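Long-range contacts in thiamin pyrophosphokinase (Geobacillus thermodenitrificans, PDB 3K94), which probably catalyses the transfer of a pyrophosphate group from ATP to thiamin, giving thiamin diphosphate: residues V28-R32 / D80-A84; L85-V89 / Y119-I124; Q130-H136 / L204-S210; H136-T142 / T196-G202; L166-Y171 / S187-Q192. One frame throughout, in Å; residues are numbered along the deposited sequence.

Contact 1: residues V28-R32 / D80-A84; sequences VGVDR and DMEIA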
# COMPACT_ATOMS: atom_id res chain seq x y z
N VAL B 28 12.31 14.15 -12.97
CA VAL B 28 11.14 15.01 -12.90
C VAL B 28 10.73 15.17 -11.45
O VAL B 28 10.66 14.18 -10.71
CB VAL B 28 9.94 14.37 -13.61
CG1 VAL B 28 8.70 15.22 -13.45
CG2 VAL B 28 10.25 14.10 -15.08
N GLY B 29 10.46 16.41 -11.03
CA GLY B 29 10.01 16.67 -9.68
C GLY B 29 8.49 16.77 -9.55
O GLY B 29 7.81 17.25 -10.44
N VAL B 30 7.96 16.29 -8.43
CA VAL B 30 6.53 16.42 -8.14
C VAL B 30 6.42 16.90 -6.71
O VAL B 30 6.99 16.30 -5.80
CB VAL B 30 5.78 15.08 -8.31
CG1 VAL B 30 4.42 15.10 -7.57
CG2 VAL B 30 5.59 14.75 -9.79
N ASP B 31 5.72 18.01 -6.51
CA ASP B 31 5.58 18.58 -5.18
C ASP B 31 6.94 18.82 -4.55
O ASP B 31 7.84 19.31 -5.21
CB ASP B 31 4.75 17.67 -4.29
CG ASP B 31 3.28 17.77 -4.59
OD1 ASP B 31 2.91 18.78 -5.23
OD2 ASP B 31 2.50 16.86 -4.19
N ARG B 32 7.09 18.46 -3.28
CA ARG B 32 8.36 18.69 -2.61
C ARG B 32 9.43 17.68 -3.04
O ARG B 32 10.59 17.77 -2.64
CB ARG B 32 8.19 18.69 -1.09
CG ARG B 32 7.79 17.35 -0.52
CD ARG B 32 7.90 17.36 0.99
NE ARG B 32 7.76 16.02 1.54
CZ ARG B 32 8.30 15.64 2.69
NH1 ARG B 32 9.03 16.51 3.40
NH2 ARG B 32 8.13 14.40 3.14
N ASP B 80 -0.70 15.84 -8.46
CA ASP B 80 0.51 16.27 -9.14
C ASP B 80 1.27 15.10 -9.77
O ASP B 80 1.89 15.25 -10.81
CB ASP B 80 1.39 17.05 -8.18
CG ASP B 80 0.70 18.30 -7.66
OD1 ASP B 80 -0.14 18.85 -8.40
OD2 ASP B 80 0.98 18.72 -6.52
N MSE B 81 1.22 13.94 -9.12
CA MSE B 81 1.85 12.75 -9.65
C MSE B 81 1.15 12.34 -10.95
O MSE B 81 1.80 11.92 -11.92
CB MSE B 81 1.77 11.61 -8.64
CG MSE B 81 2.44 10.34 -9.10
SE MSE B 81 4.38 10.57 -9.19
CE MSE B 81 4.84 10.71 -7.31
N GLU B 82 -0.17 12.46 -10.96
CA GLU B 82 -0.97 12.09 -12.12
C GLU B 82 -0.62 12.96 -13.33
O GLU B 82 -0.34 12.45 -14.41
CB GLU B 82 -2.47 12.22 -11.82
CG GLU B 82 -3.32 12.06 -13.06
CD GLU B 82 -4.79 11.91 -12.74
OE1 GLU B 82 -5.23 12.38 -11.68
OE2 GLU B 82 -5.52 11.31 -13.57
N ILE B 83 -0.62 14.28 -13.15
CA ILE B 83 -0.28 15.13 -14.28
C ILE B 83 1.15 14.86 -14.74
O ILE B 83 1.41 14.82 -15.95
CB ILE B 83 -0.54 16.65 -14.04
CG1 ILE B 83 0.20 17.18 -12.82
CG2 ILE B 83 -2.03 16.92 -13.90
CD1 ILE B 83 -0.19 18.60 -12.46
N ALA B 84 2.05 14.63 -13.78
CA ALA B 84 3.43 14.28 -14.14
C ALA B 84 3.47 13.00 -14.97
O ALA B 84 4.11 12.93 -16.01
CB ALA B 84 4.32 14.16 -12.89

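Contact 2: residues L85-V89 / Y119-I124; sequences LDWAV and YADRPI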
# COMPACT_ATOMS: atom_id res chain seq x y z
N LEU B 85 2.76 11.97 -14.51
CA LEU B 85 2.76 10.71 -15.23
C LEU B 85 2.07 10.83 -16.60
O LEU B 85 2.56 10.29 -17.59
CB LEU B 85 2.14 9.59 -14.41
CG LEU B 85 2.18 8.22 -15.09
CD1 LEU B 85 3.62 7.72 -15.32
CD2 LEU B 85 1.39 7.24 -14.27
N ASP B 86 0.94 11.53 -16.63
CA ASP B 86 0.23 11.79 -17.88
C ASP B 86 1.20 12.35 -18.95
O ASP B 86 1.14 11.99 -20.12
CB ASP B 86 -0.92 12.77 -17.65
CG ASP B 86 -2.11 12.15 -16.93
OD1 ASP B 86 -2.19 10.90 -16.85
OD2 ASP B 86 -2.96 12.92 -16.45
N TRP B 87 2.09 13.23 -18.52
CA TRP B 87 3.07 13.81 -19.43
C TRP B 87 4.14 12.78 -19.77
O TRP B 87 4.41 12.51 -20.94
CB TRP B 87 3.69 15.09 -18.82
CG TRP B 87 4.90 15.59 -19.58
CD1 TRP B 87 4.90 16.39 -20.70
CD2 TRP B 87 6.28 15.33 -19.28
NE1 TRP B 87 6.19 16.62 -21.11
CE2 TRP B 87 7.06 15.99 -20.26
CE3 TRP B 87 6.94 14.59 -18.28
CZ2 TRP B 87 8.45 15.93 -20.28
CZ3 TRP B 87 8.33 14.55 -18.30
CH2 TRP B 87 9.07 15.21 -19.29
N ALA B 88 4.74 12.19 -18.74
CA ALA B 88 5.77 11.17 -18.92
C ALA B 88 5.42 10.10 -19.94
O ALA B 88 6.25 9.73 -20.76
CB ALA B 88 6.10 10.51 -17.57
N VAL B 89 4.19 9.57 -19.89
CA VAL B 89 3.82 8.49 -20.81
C VAL B 89 3.75 8.91 -22.28
O VAL B 89 3.53 8.08 -23.15
CB VAL B 89 2.49 7.81 -20.44
CG1 VAL B 89 2.56 7.25 -19.03
CG2 VAL B 89 1.32 8.78 -20.60
N TYR B 119 -2.49 2.97 -16.86
CA TYR B 119 -1.45 2.85 -17.88
C TYR B 119 -0.78 1.47 -17.84
O TYR B 119 0.43 1.36 -18.02
CB TYR B 119 -0.41 3.95 -17.72
CG TYR B 119 -0.94 5.36 -17.94
CD1 TYR B 119 -1.34 5.77 -19.20
CD2 TYR B 119 -1.04 6.26 -16.89
CE1 TYR B 119 -1.83 7.06 -19.41
CE2 TYR B 119 -1.52 7.54 -17.09
CZ TYR B 119 -1.92 7.93 -18.34
OH TYR B 119 -2.39 9.21 -18.54
N ALA B 120 -1.58 0.43 -17.61
CA ALA B 120 -1.05 -0.91 -17.45
C ALA B 120 -0.20 -1.39 -18.62
O ALA B 120 0.67 -2.23 -18.45
CB ALA B 120 -2.19 -1.91 -17.16
N ASP B 121 -0.44 -0.86 -19.82
CA ASP B 121 0.36 -1.28 -20.98
C ASP B 121 1.72 -0.59 -21.08
O ASP B 121 2.50 -0.90 -21.96
CB ASP B 121 -0.42 -1.13 -22.29
CG ASP B 121 -0.90 0.31 -22.54
OD1 ASP B 121 -0.95 1.13 -21.60
OD2 ASP B 121 -1.24 0.61 -23.70
N ARG B 122 1.98 0.35 -20.18
CA ARG B 122 3.27 1.06 -20.16
C ARG B 122 4.18 0.54 -19.06
O ARG B 122 3.72 0.12 -18.01
CB ARG B 122 3.04 2.55 -19.96
CG ARG B 122 1.83 3.10 -20.69
CD ARG B 122 1.98 2.95 -22.19
NE ARG B 122 1.18 3.95 -22.89
CZ ARG B 122 1.68 5.05 -23.46
NH1 ARG B 122 2.99 5.28 -23.41
NH2 ARG B 122 0.88 5.90 -24.07
N PRO B 123 5.49 0.61 -19.29
CA PRO B 123 6.49 0.16 -18.32
C PRO B 123 6.66 1.19 -17.21
O PRO B 123 7.47 2.10 -17.36
CB PRO B 123 7.78 0.09 -19.15
CG PRO B 123 7.35 0.26 -20.58
CD PRO B 123 6.11 1.07 -20.55
N ILE B 124 5.91 1.04 -16.12
CA ILE B 124 6.01 2.00 -15.02
C ILE B 124 6.26 1.21 -13.75
O ILE B 124 5.66 0.17 -13.56
CB ILE B 124 4.72 2.86 -14.90
CG1 ILE B 124 4.36 3.49 -16.25
CG2 ILE B 124 4.87 3.95 -13.84
CD1 ILE B 124 2.90 3.82 -16.39

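Contact 3: residues Q130-H136 / L204-S210; sequences QNVLTVH and LMMIRSS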
# COMPACT_ATOMS: atom_id res chain seq x y z
N GLN B 130 12.34 -0.33 -0.25
CA GLN B 130 12.11 -1.74 0.07
C GLN B 130 11.28 -2.49 -0.96
O GLN B 130 11.00 -3.69 -0.78
CB GLN B 130 11.34 -1.85 1.39
CG GLN B 130 12.17 -1.86 2.61
CD GLN B 130 11.33 -2.09 3.86
OE1 GLN B 130 10.85 -1.14 4.48
NE2 GLN B 130 11.15 -3.36 4.24
N ASN B 131 10.84 -1.80 -2.01
CA ASN B 131 9.87 -2.37 -2.93
C ASN B 131 10.02 -1.89 -4.35
O ASN B 131 10.43 -0.76 -4.59
CB ASN B 131 8.45 -1.98 -2.52
CG ASN B 131 8.10 -2.43 -1.11
OD1 ASN B 131 7.58 -3.52 -0.91
ND2 ASN B 131 8.38 -1.58 -0.12
N VAL B 132 9.62 -2.72 -5.29
CA VAL B 132 9.31 -2.27 -6.62
C VAL B 132 7.97 -2.90 -6.96
O VAL B 132 7.79 -4.10 -6.86
CB VAL B 132 10.40 -2.63 -7.66
CG1 VAL B 132 10.73 -4.11 -7.59
CG2 VAL B 132 9.93 -2.28 -9.06
N LEU B 133 7.01 -2.06 -7.34
CA LEU B 133 5.67 -2.53 -7.61
C LEU B 133 5.33 -2.23 -9.06
O LEU B 133 5.62 -1.14 -9.55
CB LEU B 133 4.66 -1.89 -6.63
CG LEU B 133 3.18 -2.26 -6.70
CD1 LEU B 133 2.49 -1.90 -5.39
CD2 LEU B 133 2.49 -1.55 -7.87
N THR B 134 4.76 -3.22 -9.73
CA THR B 134 4.41 -3.12 -11.14
C THR B 134 3.10 -3.87 -11.39
O THR B 134 2.74 -4.79 -10.65
CB THR B 134 5.50 -3.73 -12.06
OG1 THR B 134 5.78 -5.09 -11.68
CG2 THR B 134 6.78 -2.92 -12.00
N VAL B 135 2.38 -3.46 -12.43
CA VAL B 135 1.17 -4.16 -12.85
C VAL B 135 1.32 -4.55 -14.32
O VAL B 135 2.01 -3.87 -15.08
CB VAL B 135 -0.11 -3.31 -12.63
CG1 VAL B 135 -0.24 -2.91 -11.15
CG2 VAL B 135 -0.08 -2.09 -13.51
N HIS B 136 0.67 -5.64 -14.72
CA HIS B 136 0.94 -6.23 -16.03
C HIS B 136 -0.31 -6.74 -16.74
O HIS B 136 -1.23 -7.29 -16.11
CB HIS B 136 1.93 -7.40 -15.89
CG HIS B 136 3.25 -6.99 -15.32
ND1 HIS B 136 3.54 -7.09 -13.98
CD2 HIS B 136 4.35 -6.46 -15.91
CE1 HIS B 136 4.77 -6.65 -13.76
NE2 HIS B 136 5.28 -6.25 -14.92
N LEU B 204 -2.34 -8.52 -13.60
CA LEU B 204 -1.62 -9.08 -12.47
C LEU B 204 -0.62 -8.10 -11.88
O LEU B 204 0.13 -7.44 -12.61
CB LEU B 204 -0.89 -10.34 -12.90
CG LEU B 204 -0.15 -11.12 -11.83
CD1 LEU B 204 -1.15 -11.93 -11.01
CD2 LEU B 204 0.89 -12.05 -12.45
N MSE B 205 -0.59 -8.03 -10.55
CA MSE B 205 0.36 -7.18 -9.87
C MSE B 205 1.56 -7.97 -9.37
O MSE B 205 1.40 -9.03 -8.78
CB MSE B 205 -0.31 -6.47 -8.69
CG MSE B 205 0.64 -5.64 -7.86
SE MSE B 205 -0.23 -4.65 -6.39
CE MSE B 205 -1.30 -6.08 -5.63
N MSE B 206 2.76 -7.46 -9.62
CA MSE B 206 3.95 -8.04 -9.01
C MSE B 206 4.61 -7.08 -8.03
O MSE B 206 4.81 -5.92 -8.34
CB MSE B 206 4.98 -8.48 -10.05
CG MSE B 206 6.26 -9.04 -9.39
SE MSE B 206 7.65 -9.68 -10.63
CE MSE B 206 7.91 -8.06 -11.71
N ILE B 207 4.94 -7.58 -6.84
CA ILE B 207 5.76 -6.81 -5.92
C ILE B 207 7.02 -7.59 -5.57
O ILE B 207 6.96 -8.73 -5.14
CB ILE B 207 4.99 -6.45 -4.64
CG1 ILE B 207 3.79 -5.55 -4.98
CG2 ILE B 207 5.92 -5.75 -3.65
CD1 ILE B 207 2.74 -5.46 -3.87
N ARG B 208 8.17 -6.97 -5.82
CA ARG B 208 9.45 -7.52 -5.38
C ARG B 208 9.89 -6.67 -4.22
O ARG B 208 9.89 -5.45 -4.31
CB ARG B 208 10.50 -7.50 -6.50
CG ARG B 208 10.13 -8.27 -7.75
CD ARG B 208 11.23 -8.19 -8.81
NE ARG B 208 12.38 -9.01 -8.47
CZ ARG B 208 13.48 -9.17 -9.22
NH1 ARG B 208 13.60 -8.55 -10.39
NH2 ARG B 208 14.46 -9.94 -8.78
N SER B 209 10.25 -7.30 -3.12
CA SER B 209 10.55 -6.53 -1.94
C SER B 209 11.74 -7.07 -1.17
O SER B 209 12.28 -8.13 -1.49
CB SER B 209 9.32 -6.47 -1.02
OG SER B 209 8.86 -7.76 -0.67
N SER B 210 12.14 -6.33 -0.15
CA SER B 210 13.21 -6.72 0.74
C SER B 210 12.84 -6.29 2.15
O SER B 210 11.89 -5.53 2.34
CB SER B 210 14.51 -6.04 0.31
OG SER B 210 15.34 -5.82 1.43

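Contact 4: residues H136-T142 / T196-G202; sequences HLPGTYT and TFSFSEG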
# COMPACT_ATOMS: atom_id res chain seq x y z
N HIS B 136 0.67 -5.64 -14.72
CA HIS B 136 0.94 -6.23 -16.03
C HIS B 136 -0.31 -6.74 -16.74
O HIS B 136 -1.23 -7.29 -16.11
CB HIS B 136 1.93 -7.40 -15.89
CG HIS B 136 3.25 -6.99 -15.32
ND1 HIS B 136 3.54 -7.09 -13.98
CD2 HIS B 136 4.35 -6.46 -15.91
CE1 HIS B 136 4.77 -6.65 -13.76
NE2 HIS B 136 5.28 -6.25 -14.92
N LEU B 137 -0.31 -6.59 -18.06
CA LEU B 137 -1.32 -7.19 -18.92
C LEU B 137 -0.78 -8.52 -19.43
O LEU B 137 0.40 -8.83 -19.24
CB LEU B 137 -1.64 -6.23 -20.08
CG LEU B 137 -2.16 -4.85 -19.63
CD1 LEU B 137 -2.51 -3.96 -20.82
CD2 LEU B 137 -3.37 -4.96 -18.68
N PRO B 138 -1.63 -9.34 -20.08
CA PRO B 138 -1.13 -10.64 -20.53
C PRO B 138 0.12 -10.54 -21.40
O PRO B 138 0.31 -9.58 -22.17
CB PRO B 138 -2.31 -11.22 -21.32
CG PRO B 138 -3.52 -10.61 -20.66
CD PRO B 138 -3.08 -9.19 -20.31
N GLY B 139 0.99 -11.54 -21.26
CA GLY B 139 2.25 -11.59 -21.98
C GLY B 139 3.23 -12.43 -21.20
O GLY B 139 2.85 -13.09 -20.23
N THR B 140 4.49 -12.43 -21.63
CA THR B 140 5.56 -13.10 -20.92
C THR B 140 6.55 -12.04 -20.49
O THR B 140 6.89 -11.15 -21.27
CB THR B 140 6.30 -14.12 -21.82
OG1 THR B 140 5.40 -15.13 -22.26
CG2 THR B 140 7.43 -14.77 -21.06
N TYR B 141 7.01 -12.12 -19.25
CA TYR B 141 7.85 -11.08 -18.70
C TYR B 141 9.05 -11.70 -18.04
O TYR B 141 8.96 -12.79 -17.50
CB TYR B 141 7.07 -10.25 -17.68
CG TYR B 141 5.86 -9.58 -18.27
CD1 TYR B 141 5.98 -8.35 -18.93
CD2 TYR B 141 4.60 -10.17 -18.20
CE1 TYR B 141 4.88 -7.73 -19.50
CE2 TYR B 141 3.49 -9.56 -18.76
CZ TYR B 141 3.64 -8.34 -19.41
OH TYR B 141 2.55 -7.72 -19.97
N THR B 142 10.18 -11.00 -18.07
CA THR B 142 11.37 -11.50 -17.40
C THR B 142 11.45 -10.98 -15.98
O THR B 142 10.85 -9.96 -15.64
CB THR B 142 12.68 -11.08 -18.13
OG1 THR B 142 12.78 -9.65 -18.13
CG2 THR B 142 12.69 -11.60 -19.55
N THR B 196 10.97 -16.18 -15.65
CA THR B 196 9.85 -15.54 -16.32
C THR B 196 8.55 -15.75 -15.55
O THR B 196 8.42 -16.70 -14.76
CB THR B 196 9.65 -16.12 -17.73
OG1 THR B 196 9.50 -17.54 -17.64
CG2 THR B 196 10.85 -15.82 -18.61
N PHE B 197 7.59 -14.85 -15.76
CA PHE B 197 6.20 -15.11 -15.44
C PHE B 197 5.38 -14.81 -16.67
O PHE B 197 5.74 -13.93 -17.44
CB PHE B 197 5.69 -14.35 -14.20
CG PHE B 197 5.71 -12.84 -14.31
CD1 PHE B 197 6.89 -12.13 -14.08
CD2 PHE B 197 4.55 -12.12 -14.57
CE1 PHE B 197 6.92 -10.73 -14.15
CE2 PHE B 197 4.55 -10.71 -14.64
CZ PHE B 197 5.74 -10.02 -14.43
N SER B 198 4.30 -15.56 -16.88
CA SER B 198 3.45 -15.30 -18.03
C SER B 198 2.02 -15.68 -17.70
O SER B 198 1.78 -16.50 -16.82
CB SER B 198 3.93 -16.07 -19.27
OG SER B 198 3.75 -17.48 -19.12
N PHE B 199 1.08 -15.08 -18.41
CA PHE B 199 -0.32 -15.40 -18.23
C PHE B 199 -1.04 -14.97 -19.49
O PHE B 199 -0.56 -14.08 -20.20
CB PHE B 199 -0.91 -14.73 -16.98
CG PHE B 199 -0.73 -13.22 -16.92
CD1 PHE B 199 0.49 -12.67 -16.52
CD2 PHE B 199 -1.77 -12.36 -17.23
CE1 PHE B 199 0.67 -11.29 -16.46
CE2 PHE B 199 -1.61 -10.97 -17.15
CZ PHE B 199 -0.39 -10.43 -16.77
N SER B 200 -2.17 -15.59 -19.78
CA SER B 200 -2.85 -15.36 -21.05
C SER B 200 -4.06 -14.45 -20.92
O SER B 200 -4.52 -13.88 -21.90
CB SER B 200 -3.30 -16.70 -21.66
OG SER B 200 -4.36 -17.24 -20.90
N GLU B 201 -4.58 -14.32 -19.71
CA GLU B 201 -5.75 -13.48 -19.47
C GLU B 201 -5.65 -12.73 -18.15
O GLU B 201 -5.09 -13.25 -17.18
CB GLU B 201 -7.03 -14.31 -19.45
CG GLU B 201 -7.43 -14.88 -20.78
CD GLU B 201 -8.78 -15.55 -20.72
OE1 GLU B 201 -9.47 -15.39 -19.69
OE2 GLU B 201 -9.15 -16.24 -21.70
N GLY B 202 -6.23 -11.54 -18.12
CA GLY B 202 -6.38 -10.79 -16.88
C GLY B 202 -5.31 -9.74 -16.63
O GLY B 202 -4.58 -9.34 -17.54

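Contact 5: residues L166-Y171 / S187-Q192; sequences LTGFKY and SNELIQ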
# COMPACT_ATOMS: atom_id res chain seq x y z
N LEU B 166 5.34 -19.85 -14.13
CA LEU B 166 6.62 -19.33 -13.68
C LEU B 166 7.76 -20.24 -14.10
O LEU B 166 7.60 -21.45 -14.14
CB LEU B 166 6.65 -19.21 -12.15
CG LEU B 166 5.67 -18.29 -11.43
CD1 LEU B 166 5.79 -18.52 -9.92
CD2 LEU B 166 5.94 -16.84 -11.78
N THR B 167 8.91 -19.64 -14.45
CA THR B 167 10.15 -20.39 -14.60
C THR B 167 11.25 -19.72 -13.76
O THR B 167 11.30 -18.50 -13.66
CB THR B 167 10.60 -20.52 -16.10
OG1 THR B 167 11.07 -19.26 -16.60
CG2 THR B 167 9.45 -21.04 -17.00
N GLY B 168 12.09 -20.53 -13.11
CA GLY B 168 13.23 -20.01 -12.37
C GLY B 168 13.02 -19.73 -10.88
O GLY B 168 13.92 -19.20 -10.20
N PHE B 169 11.85 -20.08 -10.37
CA PHE B 169 11.50 -19.79 -8.98
C PHE B 169 11.55 -21.03 -8.08
O PHE B 169 11.52 -22.16 -8.55
CB PHE B 169 10.09 -19.19 -8.89
CG PHE B 169 9.99 -17.82 -9.48
CD1 PHE B 169 9.90 -17.64 -10.86
CD2 PHE B 169 9.99 -16.70 -8.66
CE1 PHE B 169 9.81 -16.36 -11.40
CE2 PHE B 169 9.91 -15.43 -9.19
CZ PHE B 169 9.82 -15.26 -10.56
N LYS B 170 11.61 -20.77 -6.77
CA LYS B 170 11.60 -21.80 -5.75
C LYS B 170 10.41 -22.74 -5.88
O LYS B 170 10.57 -23.95 -5.90
CB LYS B 170 11.62 -21.13 -4.37
CG LYS B 170 11.57 -22.08 -3.17
CD LYS B 170 11.58 -21.25 -1.87
CE LYS B 170 11.53 -22.13 -0.63
NZ LYS B 170 11.49 -21.31 0.62
N TYR B 171 9.20 -22.17 -5.96
CA TYR B 171 8.00 -22.97 -6.13
C TYR B 171 7.53 -22.84 -7.56
O TYR B 171 7.29 -21.74 -8.04
CB TYR B 171 6.89 -22.49 -5.19
CG TYR B 171 7.36 -22.21 -3.78
CD1 TYR B 171 7.81 -23.24 -2.96
CD2 TYR B 171 7.32 -20.93 -3.26
CE1 TYR B 171 8.23 -22.99 -1.66
CE2 TYR B 171 7.74 -20.67 -1.96
CZ TYR B 171 8.20 -21.70 -1.16
OH TYR B 171 8.62 -21.45 0.13
N SER B 187 3.34 -16.03 -2.97
CA SER B 187 4.69 -15.68 -2.54
C SER B 187 5.67 -16.59 -3.25
O SER B 187 5.39 -17.78 -3.45
CB SER B 187 4.86 -15.88 -1.04
OG SER B 187 3.77 -15.33 -0.33
N ASN B 188 6.82 -16.06 -3.62
CA ASN B 188 7.81 -16.90 -4.27
C ASN B 188 9.17 -16.24 -4.20
O ASN B 188 9.34 -15.17 -3.62
CB ASN B 188 7.38 -17.22 -5.71
CG ASN B 188 7.77 -18.65 -6.15
OD1 ASN B 188 8.86 -19.14 -5.83
ND2 ASN B 188 6.89 -19.30 -6.90
N GLU B 189 10.16 -16.90 -4.77
CA GLU B 189 11.52 -16.42 -4.69
C GLU B 189 12.23 -16.83 -5.97
O GLU B 189 12.16 -17.98 -6.41
CB GLU B 189 12.21 -17.03 -3.48
CG GLU B 189 13.61 -16.51 -3.21
CD GLU B 189 14.30 -17.31 -2.13
OE1 GLU B 189 13.65 -18.19 -1.54
OE2 GLU B 189 15.50 -17.06 -1.86
N LEU B 190 12.90 -15.87 -6.60
CA LEU B 190 13.66 -16.20 -7.79
C LEU B 190 14.88 -17.00 -7.33
O LEU B 190 15.68 -16.50 -6.54
CB LEU B 190 14.06 -14.93 -8.54
CG LEU B 190 14.78 -15.16 -9.88
CD1 LEU B 190 13.82 -15.82 -10.86
CD2 LEU B 190 15.35 -13.85 -10.46
N ILE B 191 15.00 -18.23 -7.80
CA ILE B 191 16.14 -19.05 -7.39
C ILE B 191 17.25 -18.97 -8.44
O ILE B 191 18.43 -18.86 -8.11
CB ILE B 191 15.74 -20.53 -7.17
CG1 ILE B 191 14.84 -20.65 -5.94
CG2 ILE B 191 16.97 -21.38 -6.96
CD1 ILE B 191 15.51 -20.14 -4.66
N GLN B 192 16.88 -19.01 -9.71
CA GLN B 192 17.89 -18.97 -10.76
C GLN B 192 18.37 -17.54 -11.02
O GLN B 192 17.91 -16.58 -10.38
CB GLN B 192 17.38 -19.62 -12.04
CG GLN B 192 16.93 -21.08 -11.88
CD GLN B 192 18.09 -22.01 -11.59
OE1 GLN B 192 19.25 -21.63 -11.68
NE2 GLN B 192 17.77 -23.26 -11.23

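Contact 1: residues V28-R32 / D80-A84
The amide of Ala84 donates to Asp80 O over 3.0 Å, closing the first turn of helix 80-88, and Val30 packs onto exactly this turn. With CG1 anti to the backbone N (chi1 161°), the valine splits its branches along the helix: CG1 lies 3.7 Å from Asp80 CB, whereas CG2 presses on Ala84 CB at 3.4 Å, closer than two methyl groups normally sit. The selenium of Met81, a selenomethionine, completes the apolar patch, lying 4.4 Å from Val30 CG2. Ile5 of strand 4-6 touches both Val30 and Met81, and Phe48 of strand 46-48 touches Ala84, so the helix rests on the parallel part of the large sheet. Beyond the strand end, the carboxylates of Asp31 and Asp80 converge with their planes 81° apart; their modelled oxygen spacing is doubtfully short. Two acidic groups brought together where a parallel strand ends and a helix begins might help to hold the divalent cation that accompanies ATP in such kinases, though the geometry alone does not establish this.

Contact 2: residues L85-V89 / Y119-I124
Tyr119 and Val89 share a similar first torsion: the tyrosine CG stands anti to its carbonyl carbon, and so does Val89 CG1 (chi1 -58°), which brings that methyl over the centre of the phenol ring. The CH-pi geometry is clear, with Val89 CG1 4.1 Å from the ring centroid and 11° off the normal. At the ring's edge, in its plane, Tyr119 OH donates to Asp86 OD1 across a very short 2.4 Å, the carboxylate turned 72° from the ring. Leu85 CD2 reaches Tyr119 CD2 obliquely at 3.7 Å, while its other methyl, CD1, meets Ile124 CD1 tip to tip at 4.1 Å. An alanine at Leu85 is likely to leave both the tyrosine ring and the Ile124 methyl without this apolar neighbour, opening a gap under the loop. Arg122 NH1 donates to a lone pair of Val89 O at 2.9 Å along a bent line, the oxygen lying out of the guanidinium plane and Val89 CB over one face. The type I turn 119-122 opens the loop from helix 106-118 to strand 125-128, which packs on the end of helix 80-88 and belongs to a beta-alpha-beta crossover starting at strand 97-99, as expected of an alpha/beta catalytic domain.

Contact 3: residues Q130-H136 / L204-S210
The imidazole of His136 presents its edge to Leu204 O, which lies near the ring plane, while Met206 CE approaches obliquely, 4.0 Å from His136 CE1; Phe197 of strand 194-199 covers one face. At the far end the Gln130 amide has Ser210 O in its plane, 3.0 Å from NE2 with an N-H...O angle of 163°. Between these ends runs a regular antiparallel strand pair inside the large mixed sheet, flanked by strands 125-128 and 151-156. Its hydrogen-bonded pairs, Val132-Arg208, Thr134-Met206 and His136-Leu204, each have both backbone bonds. The shortest is His136 N to Leu204 O at 2.8 Å. The longest runs from Arg208 N to Val132 O at 3.1 Å. An alanine replacing Gln130 would probably leave Ser210 O without its side-chain donor, with the backbone bond from Ser210 N to Gln130 O left to hold this end. The side chains of Asn131, Leu133 and Val135, with Ser209, Ile207 and Met205, occupy one face of the sheet. Here the second subunit arrives: its Leu106 N donates to Asn131 OD1, its Asp107 carboxylate bonds Ser209 OG, and its Phe110 packs on Leu133. Next to this interface, Leu133 CG sits 3.8 Å from Ile207 CG1, and Leu133 CD1 lies 4.0 Å from the selenium of Met205, whose chain bends at chi3.

Contact 4: residues H136-T142 / T196-G202
An aromatic cluster of His136, Tyr141 and Phe197 sits where two antiparallel strands, 139-142 and 196-199, pair. Phe197 points its edge at the imidazole in a T-shaped arrangement, with CZ 3.6 Å from His136 CE1 and the planes 75° apart. Its own face receives Tyr141 CB, 3.8 Å from the ring centroid, whereas the tyrosine ring is slid aside so that the two barely overlap. Phe197 CG lies between its backbone N and carbonyl carbon (chi1 62°), and this turn carries the ring across to the neighbouring strand. The pair belongs to a three-stranded sheet completed by strand 165-167; Phe197 and Phe199 reach from it to Met206 and Leu204 of the large sheet, consistent with the beta-sandwich of the thiamin-binding domain in this family. Backbone bonds link Tyr141 with Phe197 and Gly139 with Phe199. Tyr141 OH donates to Leu137 O at 2.5 Å from above the carbonyl plane, bridging the bend. Pro138 CA covers one face of Phe199, whose CE2 lies 3.4 Å from Pro138 N. Gly139, at phi 155°, adopts backbone angles at which a side chain would jam against the preceding carbonyl.

Contact 5: residues L166-Y171 / S187-Q192
The tight side of this contact centres on the buried amide of Asn188, which bonds the backbone of Tyr171 at both ends. Its ND2 donates in plane to a lone pair of Tyr171 O at 2.7 Å, and its OD1 takes Tyr171 N at 3.1 Å, nearly straight at 177°. OD1 also accepts Glu189 N, so three bonds, two into OD1 and one from ND2, fix the amide's rotation. Leu190 CD1 lies over the centre of the Phe169 ring, 4.1 Å from the centroid. Gly168 O accepts Ile191 N (2.8 Å) and Gln192 N (3.0 Å), while Lys170 N bonds Glu189 O, and Ile191 CG1 packs 3.4 Å from Lys170 CA. Looser are the outer ends of the Lys170 and Glu189 side chains: Lys170 extends fully, taking NZ to Tyr171 OH, and NZ stays 4.4 Å from Glu189 OE1, beyond a salt bridge. Directed amide and carbonyl bonds thus set the pairing of these two segments of the thiamin-binding domain, with charge attraction probably minor.

How the contacts relate
Contacts 1 and 2 share helix 80-88, meeting where Val28 CG2 lies 3.8 Å from Trp87 CZ3. Contact 2 passes on to the beta region through Ala120 CB, 3.6 Å from Leu137 CD2 of contact 4, and Ile124 O, 3.6 Å from Thr134 CG2 of contact 3. Contacts 3 and 4 share His136; Met206 SE approaches Phe197 CE1 to 3.7 Å, joining the two sheets face to face. Contact 5, nested within the loops closed by contacts 3 and 4, links the edges of both sheets, with a probable hydrogen bond, Thr167 OG1 to Thr196 OG1 at 2.6 Å, on the three-stranded side. The acidic group of contact 1, possibly a cation site, is remote from contact 5: their centres are 35 Å apart.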